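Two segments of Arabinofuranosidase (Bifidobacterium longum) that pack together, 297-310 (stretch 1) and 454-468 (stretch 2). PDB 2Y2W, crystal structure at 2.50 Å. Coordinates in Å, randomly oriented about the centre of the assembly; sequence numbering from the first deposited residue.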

# COMPACT_ATOMS: atom_id res chain seq x y z
N ALA D 297 -46.01 -14.70 -10.32
CA ALA D 297 -46.42 -15.13 -8.98
C ALA D 297 -45.36 -15.96 -8.26
O ALA D 297 -45.34 -16.01 -7.03
CB ALA D 297 -47.74 -15.89 -9.06
N ALA D 298 -44.49 -16.60 -9.04
CA ALA D 298 -43.43 -17.44 -8.49
C ALA D 298 -42.33 -16.60 -7.85
O ALA D 298 -41.89 -16.89 -6.73
CB ALA D 298 -42.85 -18.35 -9.57
N SER D 299 -41.90 -15.56 -8.56
CA SER D 299 -40.86 -14.65 -8.09
C SER D 299 -41.35 -13.83 -6.90
O SER D 299 -40.57 -13.53 -5.98
CB SER D 299 -40.40 -13.73 -9.22
OG SER D 299 -41.47 -12.91 -9.66
N MET D 300 -42.63 -13.46 -6.93
CA MET D 300 -43.29 -12.75 -5.83
C MET D 300 -43.27 -13.57 -4.54
O MET D 300 -42.93 -13.06 -3.48
CB MET D 300 -44.72 -12.37 -6.23
CG MET D 300 -45.62 -11.88 -5.09
SD MET D 300 -45.00 -10.44 -4.20
CE MET D 300 -45.07 -9.16 -5.45
N GLN D 301 -43.64 -14.85 -4.65
CA GLN D 301 -43.66 -15.76 -3.50
C GLN D 301 -42.27 -16.02 -2.91
O GLN D 301 -42.12 -16.17 -1.70
CB GLN D 301 -44.35 -17.08 -3.86
CG GLN D 301 -44.72 -17.97 -2.66
CD GLN D 301 -45.83 -17.38 -1.80
OE1 GLN D 301 -47.02 -17.51 -2.12
NE2 GLN D 301 -45.46 -16.74 -0.70
N ASP D 302 -41.26 -16.07 -3.78
CA ASP D 302 -39.86 -16.16 -3.34
C ASP D 302 -39.46 -14.90 -2.56
O ASP D 302 -38.77 -14.98 -1.54
CB ASP D 302 -38.92 -16.33 -4.54
CG ASP D 302 -39.13 -17.65 -5.28
OD1 ASP D 302 -40.05 -18.42 -4.91
OD2 ASP D 302 -38.38 -17.90 -6.24
N PHE D 303 -39.92 -13.75 -3.06
CA PHE D 303 -39.59 -12.45 -2.49
C PHE D 303 -40.23 -12.22 -1.12
O PHE D 303 -39.61 -11.63 -0.24
CB PHE D 303 -39.99 -11.35 -3.48
CG PHE D 303 -39.84 -9.96 -2.93
CD1 PHE D 303 -38.62 -9.50 -2.44
CD2 PHE D 303 -40.93 -9.09 -2.93
CE1 PHE D 303 -38.50 -8.22 -1.93
CE2 PHE D 303 -40.81 -7.80 -2.44
CZ PHE D 303 -39.59 -7.36 -1.94
N LEU D 304 -41.45 -12.71 -0.94
CA LEU D 304 -42.15 -12.57 0.34
C LEU D 304 -41.51 -13.40 1.45
O LEU D 304 -41.68 -13.09 2.63
CB LEU D 304 -43.64 -12.91 0.19
CG LEU D 304 -44.49 -11.93 -0.64
CD1 LEU D 304 -45.74 -12.62 -1.17
CD2 LEU D 304 -44.85 -10.68 0.14
N ALA D 305 -40.77 -14.44 1.06
CA ALA D 305 -40.06 -15.29 2.02
C ALA D 305 -38.56 -14.96 2.08
O ALA D 305 -37.74 -15.84 2.36
CB ALA D 305 -40.28 -16.76 1.68
N SER D 306 -38.22 -13.69 1.83
CA SER D 306 -36.82 -13.24 1.81
C SER D 306 -36.14 -13.29 3.18
O SER D 306 -34.91 -13.31 3.26
CB SER D 306 -36.71 -11.83 1.22
OG SER D 306 -36.90 -11.86 -0.18
N SER D 307 -36.95 -13.30 4.24
CA SER D 307 -36.44 -13.42 5.61
C SER D 307 -35.66 -14.71 5.84
O SER D 307 -34.75 -14.76 6.68
CB SER D 307 -37.59 -13.30 6.61
OG SER D 307 -38.74 -14.01 6.17
N GLU D 308 -36.00 -15.75 5.08
CA GLU D 308 -35.34 -17.05 5.15
C GLU D 308 -33.87 -16.98 4.72
O GLU D 308 -33.02 -17.70 5.25
CB GLU D 308 -36.08 -18.09 4.30
CG GLU D 308 -37.53 -18.33 4.74
CD GLU D 308 -37.63 -18.99 6.10
OE1 GLU D 308 -36.98 -20.04 6.31
OE2 GLU D 308 -38.37 -18.46 6.96
N ASP D 309 -33.59 -16.12 3.74
CA ASP D 309 -32.22 -15.83 3.32
C ASP D 309 -31.45 -15.17 4.46
O ASP D 309 -30.33 -15.57 4.77
CB ASP D 309 -32.23 -14.95 2.07
CG ASP D 309 -30.83 -14.71 1.50
OD1 ASP D 309 -30.15 -13.78 1.98
OD2 ASP D 309 -30.42 -15.45 0.58
N MET D 310 -32.08 -14.18 5.10
CA MET D 310 -31.50 -13.46 6.23
C MET D 310 -31.23 -14.38 7.44
O MET D 310 -30.22 -14.22 8.12
CB MET D 310 -32.38 -12.27 6.63
CG MET D 310 -31.79 -11.38 7.72
SD MET D 310 -32.88 -10.05 8.25
CE MET D 310 -32.44 -8.76 7.10
N THR D 454 -47.66 -24.32 5.82
CA THR D 454 -46.49 -23.99 5.01
C THR D 454 -46.84 -23.65 3.57
O THR D 454 -47.93 -23.97 3.10
CB THR D 454 -45.44 -25.14 5.03
OG1 THR D 454 -46.09 -26.39 4.76
CG2 THR D 454 -44.74 -25.22 6.38
N ILE D 455 -45.91 -22.99 2.88
CA ILE D 455 -46.06 -22.64 1.47
C ILE D 455 -44.77 -22.95 0.69
O ILE D 455 -43.69 -22.99 1.28
CB ILE D 455 -46.48 -21.16 1.26
CG1 ILE D 455 -45.63 -20.22 2.14
CG2 ILE D 455 -47.97 -20.98 1.55
CD1 ILE D 455 -45.86 -18.74 1.90
N HIS D 456 -44.91 -23.16 -0.61
CA HIS D 456 -43.78 -23.56 -1.46
C HIS D 456 -43.20 -22.38 -2.26
O HIS D 456 -43.94 -21.53 -2.75
CB HIS D 456 -44.19 -24.70 -2.40
CG HIS D 456 -43.04 -25.33 -3.13
ND1 HIS D 456 -42.29 -26.35 -2.58
CD2 HIS D 456 -42.52 -25.08 -4.35
CE1 HIS D 456 -41.35 -26.70 -3.44
NE2 HIS D 456 -41.47 -25.95 -4.52
N THR D 457 -41.88 -22.36 -2.38
CA THR D 457 -41.16 -21.34 -3.15
C THR D 457 -40.08 -21.98 -4.03
O THR D 457 -39.66 -23.11 -3.77
CB THR D 457 -40.48 -20.30 -2.22
OG1 THR D 457 -39.62 -20.97 -1.28
CG2 THR D 457 -41.51 -19.48 -1.46
N GLU D 458 -39.65 -21.27 -5.07
CA GLU D 458 -38.56 -21.73 -5.93
C GLU D 458 -37.19 -21.61 -5.26
O GLU D 458 -36.40 -22.56 -5.28
CB GLU D 458 -38.53 -20.98 -7.27
CG GLU D 458 -39.04 -21.78 -8.47
CD GLU D 458 -40.39 -21.32 -8.98
OE1 GLU D 458 -41.28 -21.00 -8.15
OE2 GLU D 458 -40.57 -21.28 -10.22
N ALA D 459 -36.92 -20.44 -4.68
CA ALA D 459 -35.62 -20.14 -4.07
C ALA D 459 -35.37 -20.88 -2.75
O ALA D 459 -34.25 -21.31 -2.48
CB ALA D 459 -35.47 -18.63 -3.87
N TYR D 460 -36.42 -21.03 -1.95
CA TYR D 460 -36.33 -21.71 -0.66
C TYR D 460 -37.25 -22.93 -0.64
O TYR D 460 -37.99 -23.17 -1.59
CB TYR D 460 -36.67 -20.73 0.48
CG TYR D 460 -36.10 -19.34 0.26
CD1 TYR D 460 -34.75 -19.09 0.48
CD2 TYR D 460 -36.91 -18.30 -0.19
CE1 TYR D 460 -34.21 -17.82 0.26
CE2 TYR D 460 -36.38 -17.03 -0.40
CZ TYR D 460 -35.03 -16.80 -0.18
OH TYR D 460 -34.50 -15.55 -0.39
N GLY D 461 -37.18 -23.71 0.44
CA GLY D 461 -37.97 -24.94 0.56
C GLY D 461 -39.43 -24.69 0.88
O GLY D 461 -40.09 -23.85 0.26
N ASP D 462 -39.94 -25.43 1.86
CA ASP D 462 -41.29 -25.22 2.38
C ASP D 462 -41.21 -24.34 3.63
O ASP D 462 -40.60 -24.73 4.63
CB ASP D 462 -41.97 -26.55 2.69
N VAL D 463 -41.80 -23.16 3.56
CA VAL D 463 -41.66 -22.16 4.62
C VAL D 463 -43.00 -21.76 5.26
O VAL D 463 -44.02 -21.69 4.57
CB VAL D 463 -40.90 -20.90 4.12
CG1 VAL D 463 -39.44 -21.24 3.82
CG2 VAL D 463 -41.57 -20.28 2.90
N PRO D 464 -43.00 -21.51 6.59
CA PRO D 464 -44.22 -21.07 7.27
C PRO D 464 -44.75 -19.76 6.70
O PRO D 464 -43.97 -18.85 6.42
CB PRO D 464 -43.77 -20.88 8.72
CG PRO D 464 -42.58 -21.76 8.86
CD PRO D 464 -41.89 -21.70 7.54
N ALA D 465 -46.07 -19.68 6.53
CA ALA D 465 -46.70 -18.47 6.00
C ALA D 465 -46.66 -17.33 7.02
O ALA D 465 -46.35 -16.19 6.67
CB ALA D 465 -48.14 -18.77 5.59
N ILE D 466 -46.97 -17.65 8.27
CA ILE D 466 -46.99 -16.66 9.35
C ILE D 466 -45.63 -16.61 10.06
O ILE D 466 -45.02 -17.65 10.33
CB ILE D 466 -48.14 -16.93 10.37
CG1 ILE D 466 -49.49 -17.08 9.66
CG2 ILE D 466 -48.20 -15.85 11.45
CD1 ILE D 466 -49.98 -15.82 8.91
N ASP D 467 -45.18 -15.39 10.35
CA ASP D 467 -43.93 -15.14 11.07
C ASP D 467 -44.15 -13.96 12.02
O ASP D 467 -44.76 -12.96 11.63
CB ASP D 467 -42.81 -14.83 10.08
CG ASP D 467 -41.43 -14.85 10.72
OD1 ASP D 467 -41.26 -15.46 11.80
OD2 ASP D 467 -40.50 -14.26 10.12
N ALA D 468 -43.66 -14.08 13.26
CA ALA D 468 -43.95 -13.08 14.31
C ALA D 468 -42.89 -12.91 15.40
O ALA D 468 -42.12 -13.84 15.68
CB ALA D 468 -45.31 -13.38 14.94

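The polar anchor of this contact is a single carboxylate. D302, on the helix of stretch 1, leaves its backbone sideways to stretch 2, but its m rotamer brings the acid group to the turn after strand 454-456. There E458 N donates to D302 OD1 at 2.9 Å, and A459 N donates a weak bond to D302 OD2 at 3.3 Å. Two successive amides thus meet the two oxygens of one aspartate, a short, forked acceptor that suits exposed backbone NH groups. The turn has its own brace: T457 OG1 donates to Y460 O at 2.8 Å. The grip has a cost, since D302 OD1 lies 4.3 Å from E458 OE1, a pair of like charges.

Y460 gives the largest covered area of any residue here. Its ring reaches across the break between the two helices of stretch 1. E308 CB sits over one face of the Y460 ring, 4.3 Å from its centroid and 15° off the normal, a CH-pi contact made by the aliphatic root of a charged residue. At the ring's edge, D302 O approaches Y460 CE2 at 3.3 Å. The hydroxyl end extends to D309, with D309 CB 3.4 Å from Y460 OH.

Apolar packing fills in beside the ring. A305, buried and pointing toward stretch 2, places CB 3.9 Å from V463 CG2 and 4.2 Å from Y460 CD2; its small methyl touches both valine and tyrosine. E308 CG adds a contact to V463 CG1 at 3.6 Å, so methylenes of the glutamate serve as hydrophobic surface while its OE2 is hydrogen-bonded elsewhere in the structure. Earlier in stretch 1, Q301 CG lies 3.7 Å from T457 CG2, while Q301 NE2, hydrogen-bonded elsewhere in the structure, comes within 3.3 Å of the I455 CD1 methyl.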